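Geranylgeranyl pyrophosphate synthase (Corynebacterium glutamicum, PDB 3LMD) probably catalyses the chain elongation of isoprenyl diphosphates in isoprenoid biosynthesis, as a metal-dependent trans-prenyltransferase of the FPP/GGPP synthase family. Local coordinates at residues A166-E171 against T200-A205. Residues are numbered along the deposited sequence; the frame is centred on the assembly and turned at random.
Sequences AETFGE and TGVLIA
Helical segments 166-171 and 200-205 run nearly antiparallel, at 159° between their directions, with axes 9.1 Å apart at closest approach and T168 facing V202 at a CA-CA distance of 6.1 Å. V202 meets segment 166-171 with both of its methyl groups, which straddle the CB of E171: CG1 and CG2 of V202 each lie 3.9 Å from that atom. CG2 of V202 also rests against the backbone of segment 166-171, 3.9 Å from the carbonyl O of T168. The CA-CB bond of E171 points toward segment 200-205 and so brings CB to the valine; beyond it, CG is anti to the carbonyl carbon (chi1 -70°) and the chain bends again at chi2, leading to a carboxylate that forms a long, weak ion pair with R197, five residues before V202 on helix 188-214. Both segments belong to the all-helical isoprenoid synthase fold of the polyprenyl synthetase family, in which helices 159-181 and 188-214 are successive and pack here as antiparallel neighbours. The other half of the contact is the methyl of T168. Its CG2, anti to the backbone N, projects toward segment 200-205, reaching within 3.9 Å of V202 O and 4.1 Å of L203 CD1; the T168 and L203 side chains cross at about a right angle. The threonine hydroxyl turns back to its own helix, where OG1 is hydrogen-bonded to the carbonyl O of H164, so this buried polar group is satisfied within helix 159-181 and the methyl is left for apolar packing. L203 carries the contact inward: it also touches V104 and H108 of helix 95-118, and its side chain is about 9 Å from that of D115, which binds calcium in a structure of this protein, although no ion is bound to this chain. On helix 159-181, F169 points away from segment 200-205 and packs on A148 of the second subunit.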
loop_
_atom_site.group_PDB
_atom_site.type_symbol
_atom_site.label_atom_id
_atom_site.label_comp_id
_atom_site.label_asym_id
_atom_site.label_seq_id
_atom_site.Cartn_x
_atom_site.Cartn_y
_atom_site.Cartn_z
ATOM N N ALA A 166 0.667 -11.631 -0.682
ATOM C CA ALA A 166 0.027 -11.028 -1.847
ATOM C C ALA A 166 -1.456 -11.429 -1.914
ATOM O O ALA A 166 -2.335 -10.586 -2.176
ATOM C CB ALA A 166 0.757 -11.420 -3.135
ATOM N N GLU A 167 -1.732 -12.704 -1.646
ATOM C CA GLU A 167 -3.101 -13.217 -1.671
ATOM C C GLU A 167 -3.909 -12.645 -0.531
ATOM O O GLU A 167 -5.023 -12.161 -0.722
ATOM C CB GLU A 167 -3.116 -14.747 -1.561
ATOM C CG GLU A 167 -4.534 -15.302 -1.667
ATOM C CD GLU A 167 -4.618 -16.818 -1.551
ATOM O OE1 GLU A 167 -3.567 -17.495 -1.568
ATOM O OE2 GLU A 167 -5.758 -17.328 -1.455
ATOM N N THR A 168 -3.357 -12.725 0.679
ATOM C CA THR A 168 -4.034 -12.190 1.856
ATOM C C THR A 168 -4.358 -10.698 1.753
ATOM O O THR A 168 -5.493 -10.248 1.996
ATOM C CB THR A 168 -3.160 -12.439 3.115
ATOM O OG1 THR A 168 -2.968 -13.861 3.250
ATOM C CG2 THR A 168 -3.840 -11.882 4.330
ATOM N N PHE A 169 -3.355 -9.915 1.407
ATOM C CA PHE A 169 -3.531 -8.482 1.279
ATOM C C PHE A 169 -4.512 -8.134 0.132
ATOM O O PHE A 169 -5.381 -7.295 0.300
ATOM C CB PHE A 169 -2.163 -7.797 1.101
ATOM C CG PHE A 169 -2.250 -6.305 1.063
ATOM C CD1 PHE A 169 -2.840 -5.607 2.109
ATOM C CD2 PHE A 169 -1.775 -5.600 -0.022
ATOM C CE1 PHE A 169 -2.940 -4.228 2.078
ATOM C CE2 PHE A 169 -1.872 -4.191 -0.054
ATOM C CZ PHE A 169 -2.468 -3.525 0.995
ATOM N N GLY A 170 -4.408 -8.822 -0.989
ATOM C CA GLY A 170 -5.384 -8.648 -2.094
ATOM C C GLY A 170 -6.828 -8.909 -1.631
ATOM O O GLY A 170 -7.752 -8.161 -1.955
ATOM N N GLU A 171 -7.020 -9.968 -0.867
ATOM C CA GLU A 171 -8.342 -10.228 -0.246
ATOM C C GLU A 171 -8.816 -9.150 0.698
ATOM O O GLU A 171 -10.003 -8.782 0.656
ATOM C CB GLU A 171 -8.378 -11.575 0.493
ATOM C CG GLU A 171 -8.341 -12.746 -0.463
ATOM C CD GLU A 171 -9.537 -12.728 -1.389
ATOM O OE1 GLU A 171 -10.651 -12.983 -0.888
ATOM O OE2 GLU A 171 -9.373 -12.439 -2.601
ATOM N N THR A 200 -11.829 -9.410 7.486
ATOM C CA THR A 200 -11.414 -9.859 8.833
ATOM C C THR A 200 -10.857 -11.292 8.893
ATOM O O THR A 200 -9.808 -11.542 9.508
ATOM C CB THR A 200 -12.592 -9.804 9.838
ATOM O OG1 THR A 200 -13.088 -8.461 9.937
ATOM C CG2 THR A 200 -12.148 -10.276 11.225
ATOM N N GLY A 201 -11.571 -12.243 8.298
ATOM C CA GLY A 201 -11.166 -13.655 8.435
ATOM C C GLY A 201 -9.797 -13.932 7.836
ATOM O O GLY A 201 -8.992 -14.692 8.423
ATOM N N VAL A 202 -9.509 -13.352 6.657
ATOM C CA VAL A 202 -8.333 -13.837 5.914
ATOM C C VAL A 202 -7.042 -13.505 6.653
ATOM O O VAL A 202 -6.045 -14.224 6.526
ATOM C CB VAL A 202 -8.177 -13.306 4.434
ATOM C CG1 VAL A 202 -9.222 -13.914 3.507
ATOM C CG2 VAL A 202 -8.148 -11.754 4.399
ATOM N N LEU A 203 -7.033 -12.418 7.404
ATOM C CA LEU A 203 -5.787 -12.038 8.071
ATOM C C LEU A 203 -5.549 -12.861 9.342
ATOM O O LEU A 203 -4.402 -13.143 9.707
ATOM C CB LEU A 203 -5.769 -10.549 8.392
ATOM C CG LEU A 203 -4.454 -9.945 8.899
ATOM C CD1 LEU A 203 -3.237 -10.188 7.965
ATOM C CD2 LEU A 203 -4.725 -8.408 9.039
ATOM N N ILE A 204 -6.624 -13.248 10.015
ATOM C CA ILE A 204 -6.478 -14.148 11.167
ATOM C C ILE A 204 -6.043 -15.527 10.662
ATOM O O ILE A 204 -5.141 -16.146 11.232
ATOM C CB ILE A 204 -7.789 -14.208 11.982
ATOM C CG1 ILE A 204 -8.099 -12.812 12.538
ATOM C CG2 ILE A 204 -7.690 -15.195 13.142
ATOM C CD1 ILE A 204 -9.504 -12.720 13.122
ATOM N N ALA A 205 -6.655 -15.989 9.572
ATOM C CA ALA A 205 -6.238 -17.216 8.898
ATOM C C ALA A 205 -4.754 -17.140 8.546
ATOM O O ALA A 205 -4.020 -18.115 8.722
ATOM C CB ALA A 205 -7.082 -17.480 7.618
#